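PDB 3WYZ: ribonuclease P protein component 3 from Thermococcus kodakarensis KOD1, which probably serves as a protein subunit of ribonuclease P, the RNA-protein complex that matures tRNA by cleaving the 5' extensions off its precursors. Local coordinates for residues A[209-212]-A[213-217]; A[199-202]-A[203-206]; A[77-80]-A[81-85]; A[99-102]-A[103-107]. One frame throughout, in Å; residues are numbered along the deposited sequence.

Contact 1: residues A[209-212]-A[213-217]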
loop_
_atom_site.group_PDB
_atom_site.type_symbol
_atom_site.label_atom_id
_atom_site.label_comp_id
_atom_site.label_asym_id
_atom_site.label_seq_id
_atom_site.Cartn_x
_atom_site.Cartn_y
_atom_site.Cartn_z
ATOM N N LEU A 209 -5.489 4.909 -9.070
ATOM C CA LEU A 209 -6.714 4.398 -8.449
ATOM C C LEU A 209 -7.501 3.450 -9.358
ATOM O O LEU A 209 -8.413 2.765 -8.899
ATOM C CB LEU A 209 -7.619 5.558 -8.041
ATOM C CG LEU A 209 -7.120 6.477 -6.925
ATOM C CD1 LEU A 209 -8.140 7.582 -6.689
ATOM C CD2 LEU A 209 -6.849 5.702 -5.638
ATOM N N ASN A 210 -7.142 3.398 -10.636
ATOM C CA ASN A 210 -7.914 2.649 -11.625
ATOM C C ASN A 210 -7.088 1.496 -12.190
ATOM O O ASN A 210 -7.270 0.335 -11.797
ATOM C CB ASN A 210 -8.393 3.610 -12.725
ATOM C CG ASN A 210 -9.314 2.954 -13.741
ATOM O OD1 ASN A 210 -9.346 1.731 -13.892
ATOM N ND2 ASN A 210 -10.075 3.779 -14.451
ATOM N N PHE A 211 -6.151 1.822 -13.073
ATOM C CA PHE A 211 -5.438 0.812 -13.852
ATOM C C PHE A 211 -4.513 -0.076 -13.023
ATOM O O PHE A 211 -4.512 -1.293 -13.192
ATOM C CB PHE A 211 -4.650 1.490 -14.975
ATOM C CG PHE A 211 -3.791 0.550 -15.754
ATOM C CD1 PHE A 211 -4.357 -0.329 -16.668
ATOM C CD2 PHE A 211 -2.414 0.535 -15.571
ATOM C CE1 PHE A 211 -3.566 -1.207 -17.391
ATOM C CE2 PHE A 211 -1.620 -0.340 -16.290
ATOM C CZ PHE A 211 -2.196 -1.214 -17.199
ATOM N N TYR A 212 -3.721 0.524 -12.144
ATOM C CA TYR A 212 -2.730 -0.237 -11.379
ATOM C C TYR A 212 -3.322 -1.145 -10.306
ATOM O O TYR A 212 -2.829 -2.253 -10.118
ATOM C CB TYR A 212 -1.669 0.689 -10.782
ATOM C CG TYR A 212 -0.715 1.223 -11.824
ATOM C CD1 TYR A 212 0.233 0.395 -12.415
ATOM C CD2 TYR A 212 -0.781 2.546 -12.241
ATOM C CE1 TYR A 212 1.099 0.877 -13.376
ATOM C CE2 TYR A 212 0.075 3.033 -13.211
ATOM C CZ TYR A 212 1.015 2.199 -13.773
ATOM O OH TYR A 212 1.871 2.689 -14.732
ATOM N N PRO A 213 -4.361 -0.686 -9.588
ATOM C CA PRO A 213 -5.076 -1.599 -8.697
ATOM C C PRO A 213 -5.702 -2.797 -9.433
ATOM O O PRO A 213 -5.690 -3.914 -8.906
ATOM C CB PRO A 213 -6.154 -0.704 -8.091
ATOM C CG PRO A 213 -5.530 0.644 -8.063
ATOM C CD PRO A 213 -4.745 0.717 -9.342
ATOM N N ARG A 214 -6.228 -2.565 -10.636
ATOM C CA ARG A 214 -6.781 -3.641 -11.477
ATOM C C ARG A 214 -5.755 -4.726 -11.824
ATOM O O ARG A 214 -6.110 -5.887 -12.015
ATOM C CB ARG A 214 -7.359 -3.066 -12.772
ATOM C CG ARG A 214 -8.730 -2.412 -12.629
ATOM C CD ARG A 214 -9.022 -1.463 -13.793
ATOM N NE ARG A 214 -8.653 -2.035 -15.090
ATOM C CZ ARG A 214 -8.419 -1.336 -16.204
ATOM N NH1 ARG A 214 -8.521 -0.010 -16.223
ATOM N NH2 ARG A 214 -8.083 -1.977 -17.317
ATOM N N THR A 215 -4.488 -4.340 -11.911
ATOM C CA THR A 215 -3.387 -5.272 -12.176
ATOM C C THR A 215 -3.103 -6.225 -11.007
ATOM O O THR A 215 -2.430 -7.241 -11.186
ATOM C CB THR A 215 -2.110 -4.472 -12.536
ATOM O OG1 THR A 215 -2.377 -3.674 -13.696
ATOM C CG2 THR A 215 -0.916 -5.373 -12.818
ATOM N N ILE A 216 -3.609 -5.890 -9.819
ATOM C CA ILE A 216 -3.326 -6.638 -8.586
ATOM C C ILE A 216 -4.550 -7.381 -8.035
ATOM O O ILE A 216 -4.439 -8.543 -7.627
ATOM C CB ILE A 216 -2.811 -5.680 -7.483
ATOM C CG1 ILE A 216 -1.590 -4.901 -7.984
ATOM C CG2 ILE A 216 -2.476 -6.446 -6.207
ATOM C CD1 ILE A 216 -1.291 -3.651 -7.183
ATOM N N VAL A 217 -5.700 -6.702 -8.011
ATOM C CA VAL A 217 -6.886 -7.197 -7.303
ATOM C C VAL A 217 -7.615 -8.362 -7.969
ATOM O O VAL A 217 -8.515 -8.935 -7.363
ATOM C CB VAL A 217 -7.939 -6.089 -7.055
ATOM C CG1 VAL A 217 -7.367 -4.983 -6.175
ATOM C CG2 VAL A 217 -8.507 -5.558 -8.370
#

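Contact 2: residues A[199-202]-A[203-206]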
loop_
_atom_site.group_PDB
_atom_site.type_symbol
_atom_site.label_atom_id
_atom_site.label_comp_id
_atom_site.label_asym_id
_atom_site.label_seq_id
_atom_site.Cartn_x
_atom_site.Cartn_y
_atom_site.Cartn_z
ATOM N N GLY A 199 3.150 15.509 -7.539
ATOM C CA GLY A 199 3.711 15.785 -8.862
ATOM C C GLY A 199 3.186 14.926 -9.995
ATOM O O GLY A 199 3.760 14.937 -11.086
ATOM N N MET A 200 2.107 14.183 -9.744
ATOM C CA MET A 200 1.489 13.361 -10.772
ATOM C C MET A 200 0.647 14.229 -11.702
ATOM O O MET A 200 0.092 15.242 -11.289
ATOM C CB MET A 200 0.614 12.278 -10.135
ATOM C CG MET A 200 1.348 11.387 -9.144
ATOM S SD MET A 200 0.337 10.019 -8.560
ATOM C CE MET A 200 0.306 9.040 -10.045
ATOM N N GLU A 201 0.559 13.830 -12.962
ATOM C CA GLU A 201 -0.356 14.474 -13.892
ATOM C C GLU A 201 -1.733 13.871 -13.629
ATOM O O GLU A 201 -1.858 12.861 -12.926
ATOM C CB GLU A 201 0.059 14.240 -15.351
ATOM C CG GLU A 201 1.465 14.720 -15.706
ATOM C CD GLU A 201 1.644 16.230 -15.631
ATOM O OE1 GLU A 201 0.637 16.967 -15.548
ATOM O OE2 GLU A 201 2.810 16.686 -15.668
ATOM N N ILE A 202 -2.761 14.492 -14.193
ATOM C CA ILE A 202 -4.141 14.065 -13.972
ATOM C C ILE A 202 -4.379 12.591 -14.360
ATOM O O ILE A 202 -4.940 11.836 -13.565
ATOM C CB ILE A 202 -5.145 15.023 -14.675
ATOM C CG1 ILE A 202 -5.162 16.374 -13.945
ATOM C CG2 ILE A 202 -6.545 14.416 -14.719
ATOM C CD1 ILE A 202 -5.972 17.463 -14.616
ATOM N N PRO A 203 -3.959 12.177 -15.572
ATOM C CA PRO A 203 -4.161 10.773 -15.953
ATOM C C PRO A 203 -3.326 9.785 -15.143
ATOM O O PRO A 203 -3.748 8.643 -14.954
ATOM C CB PRO A 203 -3.744 10.735 -17.428
ATOM C CG PRO A 203 -2.887 11.936 -17.628
ATOM C CD PRO A 203 -3.420 12.974 -16.687
ATOM N N GLU A 204 -2.166 10.223 -14.663
ATOM C CA GLU A 204 -1.315 9.382 -13.819
ATOM C C GLU A 204 -1.983 9.134 -12.471
ATOM O O GLU A 204 -2.048 7.992 -12.016
ATOM C CB GLU A 204 0.068 10.011 -13.627
ATOM C CG GLU A 204 0.902 10.064 -14.903
ATOM C CD GLU A 204 2.176 10.882 -14.758
ATOM O OE1 GLU A 204 2.140 11.947 -14.110
ATOM O OE2 GLU A 204 3.223 10.464 -15.298
ATOM N N ALA A 205 -2.490 10.195 -11.847
ATOM C CA ALA A 205 -3.236 10.072 -10.587
ATOM C C ALA A 205 -4.451 9.155 -10.733
ATOM O O ALA A 205 -4.734 8.337 -9.857
ATOM C CB ALA A 205 -3.667 11.439 -10.091
ATOM N N ARG A 206 -5.157 9.297 -11.850
ATOM C CA ARG A 206 -6.301 8.442 -12.168
ATOM C C ARG A 206 -5.892 6.976 -12.290
ATOM O O ARG A 206 -6.591 6.094 -11.796
ATOM C CB ARG A 206 -6.956 8.914 -13.471
ATOM C CG ARG A 206 -8.251 8.209 -13.842
ATOM C CD ARG A 206 -8.750 8.646 -15.215
ATOM N NE ARG A 206 -8.983 10.087 -15.275
ATOM C CZ ARG A 206 -10.036 10.715 -14.746
ATOM N NH1 ARG A 206 -10.991 10.039 -14.104
ATOM N NH2 ARG A 206 -10.138 12.037 -14.859
#

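Contact 3: residues A[77-80]-A[81-85]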
loop_
_atom_site.group_PDB
_atom_site.type_symbol
_atom_site.label_atom_id
_atom_site.label_comp_id
_atom_site.label_asym_id
_atom_site.label_seq_id
_atom_site.Cartn_x
_atom_site.Cartn_y
_atom_site.Cartn_z
ATOM N N ILE A 77 9.363 -12.116 5.764
ATOM C CA ILE A 77 8.760 -11.722 4.489
ATOM C C ILE A 77 8.839 -12.883 3.501
ATOM O O ILE A 77 7.862 -13.173 2.806
ATOM C CB ILE A 77 9.425 -10.456 3.880
ATOM C CG1 ILE A 77 8.935 -9.176 4.572
ATOM C CG2 ILE A 77 9.109 -10.329 2.391
ATOM C CD1 ILE A 77 9.345 -9.024 6.019
ATOM N N ARG A 78 9.999 -13.537 3.442
ATOM C CA ARG A 78 10.190 -14.701 2.570
ATOM C C ARG A 78 9.331 -15.876 3.025
ATOM O O ARG A 78 8.737 -16.575 2.206
ATOM C CB ARG A 78 11.660 -15.133 2.545
ATOM C CG ARG A 78 12.026 -15.990 1.342
ATOM C CD ARG A 78 13.394 -16.641 1.485
ATOM N NE ARG A 78 14.472 -15.670 1.697
ATOM C CZ ARG A 78 15.013 -15.350 2.876
ATOM N NH1 ARG A 78 14.598 -15.914 4.010
ATOM N NH2 ARG A 78 15.991 -14.449 2.922
ATOM N N GLU A 79 9.271 -16.082 4.337
ATOM C CA GLU A 79 8.546 -17.211 4.910
ATOM C C GLU A 79 7.047 -17.115 4.643
ATOM O O GLU A 79 6.420 -18.106 4.280
ATOM C CB GLU A 79 8.820 -17.311 6.417
ATOM C CG GLU A 79 8.286 -18.577 7.080
ATOM C CD GLU A 79 8.842 -19.862 6.477
ATOM O OE1 GLU A 79 10.031 -19.886 6.089
ATOM O OE2 GLU A 79 8.086 -20.855 6.397
ATOM N N VAL A 80 6.484 -15.922 4.815
ATOM C CA VAL A 80 5.060 -15.689 4.554
ATOM C C VAL A 80 4.741 -15.789 3.055
ATOM O O VAL A 80 3.705 -16.327 2.671
ATOM C CB VAL A 80 4.605 -14.321 5.106
ATOM C CG1 VAL A 80 3.168 -14.014 4.703
ATOM C CG2 VAL A 80 4.737 -14.287 6.624
ATOM N N LYS A 81 5.639 -15.276 2.219
ATOM C CA LYS A 81 5.480 -15.336 0.767
ATOM C C LYS A 81 5.480 -16.776 0.233
ATOM O O LYS A 81 4.777 -17.081 -0.734
ATOM C CB LYS A 81 6.589 -14.527 0.082
ATOM C CG LYS A 81 6.433 -14.360 -1.424
ATOM C CD LYS A 81 5.262 -13.453 -1.769
ATOM C CE LYS A 81 5.116 -13.271 -3.272
ATOM N NZ LYS A 81 4.512 -14.461 -3.931
ATOM N N SER A 82 6.263 -17.652 0.864
ATOM C CA SER A 82 6.400 -19.044 0.410
ATOM C C SER A 82 5.146 -19.903 0.631
ATOM O O SER A 82 4.959 -20.908 -0.057
ATOM C CB SER A 82 7.597 -19.713 1.092
ATOM O OG SER A 82 7.374 -19.862 2.484
ATOM N N ARG A 83 4.293 -19.510 1.577
ATOM C CA ARG A 83 3.111 -20.304 1.921
ATOM C C ARG A 83 1.954 -20.078 0.941
ATOM O O ARG A 83 1.040 -20.897 0.869
ATOM C CB ARG A 83 2.637 -20.013 3.353
ATOM C CG ARG A 83 3.728 -19.854 4.407
ATOM C CD ARG A 83 4.744 -20.990 4.429
ATOM N NE ARG A 83 4.226 -22.196 5.076
ATOM C CZ ARG A 83 4.933 -23.304 5.298
ATOM N NH1 ARG A 83 6.208 -23.382 4.924
ATOM N NH2 ARG A 83 4.363 -24.346 5.896
ATOM N N ASN A 84 1.995 -18.968 0.200
ATOM C CA ASN A 84 0.972 -18.635 -0.801
ATOM C C ASN A 84 -0.452 -18.603 -0.228
ATOM O O ASN A 84 -1.264 -19.488 -0.506
ATOM C CB ASN A 84 1.045 -19.601 -1.994
ATOM C CG ASN A 84 2.399 -19.578 -2.693
ATOM O OD1 ASN A 84 3.117 -18.577 -2.662
ATOM N ND2 ASN A 84 2.748 -20.687 -3.338
ATOM N N LEU A 85 -0.744 -17.566 0.556
ATOM C CA LEU A 85 -2.042 -17.421 1.223
ATOM C C LEU A 85 -3.037 -16.715 0.311
ATOM O O LEU A 85 -2.644 -16.001 -0.613
ATOM C CB LEU A 85 -1.900 -16.630 2.529
ATOM C CG LEU A 85 -1.042 -17.259 3.637
ATOM C CD1 LEU A 85 0.433 -16.925 3.461
ATOM C CD2 LEU A 85 -1.511 -16.815 5.017
#

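Contact 4: residues A[99-102]-A[103-107]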
loop_
_atom_site.group_PDB
_atom_site.type_symbol
_atom_site.label_atom_id
_atom_site.label_comp_id
_atom_site.label_asym_id
_atom_site.label_seq_id
_atom_site.Cartn_x
_atom_site.Cartn_y
_atom_site.Cartn_z
ATOM N N ASN A 99 12.408 -2.653 3.416
ATOM C CA ASN A 99 12.119 -2.104 2.096
ATOM C C ASN A 99 12.756 -2.938 0.986
ATOM O O ASN A 99 12.107 -3.236 -0.009
ATOM C CB ASN A 99 12.603 -0.652 1.984
ATOM C CG ASN A 99 11.749 0.318 2.776
ATOM O OD1 ASN A 99 10.837 -0.081 3.483
ATOM N ND2 ASN A 99 12.057 1.601 2.670
ATOM N N ARG A 100 14.019 -3.313 1.169
ATOM C CA ARG A 100 14.747 -4.118 0.186
ATOM C C ARG A 100 14.202 -5.542 0.090
ATOM O O ARG A 100 13.983 -6.051 -1.012
ATOM C CB ARG A 100 16.240 -4.154 0.531
ATOM C CG ARG A 100 17.131 -4.736 -0.563
ATOM C CD ARG A 100 18.443 -5.274 0.003
ATOM N NE ARG A 100 18.225 -6.435 0.871
ATOM C CZ ARG A 100 19.183 -7.100 1.518
ATOM N NH1 ARG A 100 20.461 -6.739 1.411
ATOM N NH2 ARG A 100 18.860 -8.143 2.278
ATOM N N MET A 101 13.983 -6.178 1.238
ATOM C CA MET A 101 13.521 -7.569 1.275
ATOM C C MET A 101 12.090 -7.727 0.762
ATOM O O MET A 101 11.746 -8.759 0.187
ATOM C CB MET A 101 13.613 -8.132 2.695
ATOM C CG MET A 101 13.336 -9.631 2.792
ATOM S SD MET A 101 14.474 -10.630 1.804
ATOM C CE MET A 101 13.793 -12.264 2.053
ATOM N N ALA A 102 11.258 -6.715 0.989
ATOM C CA ALA A 102 9.904 -6.703 0.441
ATOM C C ALA A 102 9.944 -6.694 -1.087
ATOM O O ALA A 102 9.182 -7.412 -1.733
ATOM C CB ALA A 102 9.139 -5.500 0.956
ATOM N N ILE A 103 10.842 -5.888 -1.647
ATOM C CA ILE A 103 11.036 -5.809 -3.093
ATOM C C ILE A 103 11.608 -7.115 -3.628
ATOM O O ILE A 103 11.084 -7.673 -4.599
ATOM C CB ILE A 103 11.998 -4.661 -3.491
ATOM C CG1 ILE A 103 11.423 -3.284 -3.101
ATOM C CG2 ILE A 103 12.319 -4.712 -4.986
ATOM C CD1 ILE A 103 10.105 -2.936 -3.755
ATOM N N GLU A 104 12.690 -7.581 -3.001
ATOM C CA GLU A 104 13.396 -8.797 -3.438
ATOM C C GLU A 104 12.489 -10.030 -3.474
ATOM O O GLU A 104 12.574 -10.843 -4.394
ATOM C CB GLU A 104 14.620 -9.067 -2.544
ATOM C CG GLU A 104 15.803 -8.144 -2.819
ATOM C CD GLU A 104 16.957 -8.307 -1.831
ATOM O OE1 GLU A 104 16.726 -8.723 -0.670
ATOM O OE2 GLU A 104 18.106 -7.997 -2.215
ATOM N N SER A 105 11.604 -10.144 -2.489
ATOM C CA SER A 105 10.709 -11.293 -2.373
ATOM C C SER A 105 9.495 -11.282 -3.316
ATOM O O SER A 105 8.724 -12.236 -3.327
ATOM C CB SER A 105 10.230 -11.420 -0.931
ATOM O OG SER A 105 11.344 -11.540 -0.068
ATOM N N GLY A 106 9.324 -10.222 -4.104
ATOM C CA GLY A 106 8.226 -10.159 -5.072
ATOM C C GLY A 106 6.871 -10.022 -4.401
ATOM O O GLY A 106 5.896 -10.666 -4.785
ATOM N N VAL A 107 6.818 -9.173 -3.386
ATOM C CA VAL A 107 5.592 -8.927 -2.644
ATOM C C VAL A 107 4.658 -8.050 -3.493
ATOM O O VAL A 107 5.111 -7.359 -4.411
ATOM C CB VAL A 107 5.926 -8.272 -1.276
ATOM C CG1 VAL A 107 5.941 -6.749 -1.350
ATOM C CG2 VAL A 107 4.971 -8.743 -0.214
#

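Contact 1: residues A[209-212]-A[213-217]
Asn210 and Arg214 lie side by side in a local contact, one turn apart, where the chain enters the C-terminal helix 211-217. Asn210 OD1 takes a hydrogen bond from Arg214 NH1 at 3.0 Å. The bond is nearly straight, with an N-H...O angle of 171°, and it lies in the guanidinium plane. On the amide side NH1 sits above the carbonyl plane rather than on a lone pair. The backbone joins the same two residues: Arg214 N donates to Asn210 O at 3.3 Å. Arg214 is thus bonded twice to one residue. A bend in its chain (chi3 44°) sets the guanidinium beside the amide. Phe211 approaches at nearly a right angle to the guanidinium plane, with Phe211 CD1 over one face and 4.1 Å from Arg214 NH2. Arg214 also makes a cation-pi contact with Phe8. A leucine in place of Arg214 would probably leave Asn210 OD1 without this donor and Phe8 without its cation.

The fold is TIM-barrel-like. Helix 211-217 packs on strand 14-18, at one end of the parallel sheet: Pro213 touches Val14 and Met16, and Ile216 touches Met16. Within the contact the Pro213 ring turns back on the preceding turn, with Pro213 CG 3.7 Å from Leu209 C. Thr215 OG1 donates to Phe211 O at 3.2 Å. It reaches back because OG1 stands beside its own backbone N (chi1 -59°). Thr215 N adds weak bonds to Phe211 O and Tyr212 O. Ile216 CD1 lies 3.6 Å from Tyr212 O.

Contact 2: residues A[199-202]-A[203-206]
Glu201 and Glu204 make the N3 side chain to N-cap amide bond of a capping box at the start of helix 202-209. Glu201 is the N-cap, and its backbone N donates to Glu204 OE1 at 2.7 Å. Its own carboxylate turns away. The bond is short and nearly straight (169°), and OE1 uses its anti lone pair. Glu204 is put there by an extended chain whose CG stands beside its own backbone N (chi1 -67°). Glu201 CG also rests against Glu204 OE1, at 3.3 Å.

The tight side of the turn faces helix 149-168. There Met200 and Glu204 touch Trp163, and Glu204 also meets Lys167. In one of its two modelled conformers Met200 puts CE near Glu204 CB, so this packing is less certain. The other side is open to solvent, where Ile202, Pro203 and the Glu201 carboxylate are exposed. Glu201 OE2 stays 5.0 Å from Glu204 OE1, so the like charges do not touch. An alanine in place of Glu204 would probably leave Glu201 N without this acceptor and open a gap beside Trp163.

The first helical bonds follow at once. Arg206 N donates to Ile202 O at 3.1 Å, and Ala205 N meets Glu201 O at 2.9 Å, nearly along the C=O axis.

Contact 3: residues A[77-80]-A[81-85]
The last turn of helix 74-83, in the beta-alpha-beta unit of strand 65-70, this helix and strand 88-92, is closed by Ser82, Arg83 and Leu85 reaching back to Glu79 and Val80. The backbone first carries regular helical bonds. Lys81 N donates to Ile77 O at 3.1 Å and Ser82 N to Arg78 O at 3.0 Å. Arg83 N makes a weak bond to Val80 O, three residues back, and Asn84 has positive phi.

Ser82 OG donates to Glu79 O at 2.7 Å. The hydroxyl holds the crowded position between its backbone N and carbonyl carbon (chi1 67°), which places it over the preceding turn. It comes tilted from the carbonyl plane of Glu79. The same carbonyl oxygen is brushed by Arg83 CG at 3.2 Å.

Glu79 and Arg83 also form a salt bridge on the outer side, with Glu79 OE2 3.5 Å from Arg83 NH1. OE2 stands far off the plane of the guanidinium, where none of its hydrogens is directed. The attraction is therefore one of charge alone and probably modest. Arg83 bends at chi2 and chi3, which folds it back over Glu79. Both side chains lie by Trp48 of helix 48-62, with which Arg83 makes a cation-pi contact.

The inner side is apolar. Val80 is buried on Leu89 of strand 88-92, and Leu85 touches Leu55 of helix 48-62. The Val80 and Leu85 side chains cross at about a right angle, with Val80 CG1 4.2 Å from Leu85 CD1. That same methyl, Leu85 CD1, lies 3.4 Å from Val80 O.

Contact 4: residues A[99-102]-A[103-107]
Arg100 and Glu104 form a salt bridge one turn apart near the end of helix 96-104, with Arg100 NE 3.1 Å from Glu104 OE1. The guanidinium and carboxylate planes are 34° apart. Glu104 OE2 lies over one face of the guanidinium and rests on the arginine stem, 3.5 Å from Arg100 CD. The Arg100 chain bends at chi3 (66°), which turns its head toward the glutamate.

Hydrogen bonds tie the backbone below. Glu104 N meets Arg100 O at 2.8 Å, in the carbonyl plane. Met101 O has two donors, both from Ser105: the backbone N at 3.0 Å and the hydroxyl OG at 2.8 Å. With OG beside its own backbone N (chi1 -57°), the hydroxyl turns back to the oxygen that the amide already holds. The helix then ends in a Schellman motif, with Gly106 at positive phi. Gly106 N bonds to Ile103 O at 3.1 Å, and Val107 N makes a weak bond to Ala102 O.

Apolar contacts complete the turn. Ala102 CB lies 4.1 Å from Val107 CG1, and both residues touch Val91 of strand 88-92. Ile103 packs on Met129 and Ala130 of helix 124-133. Met101 CE lies against Ser105 OG and toward helix 74-83.

This turn leads from the helix into strand 109-111 of the beta-alpha-beta unit. The ion pair lies on its more exposed side, Ala102 and Val107 face strand 88-92, and Met101 and Ile103 meet neighbouring helices. The Ser105 hydroxyl is a second donor to Met101 O, while the Schellman bonds serve Ala102 O and Ile103 O at the helix end.

All four contacts are local turns at helix ends around the parallel sheet, and along the chain they come in the order 3, 4, 2, 1. Contacts 3 and 4 belong to successive beta-alpha-beta units and touch, with centres about 12 Å apart. Ile77 CG2 meets Ser105 OG at 3.5 Å, and Arg78 NH2 meets Met101 CE at 3.2 Å. Contact 2 starts helix 202-209, and contact 1 lies on helix 211-217, which follows it; their centres are about 15 Å apart, and they adjoin only through the chain. Contacts 2 and 3 lie on opposite sides of the chain's centre, about 33 Å apart between centres. Contact 1 comes within about 8 Å of contact 4 at the nearest atoms.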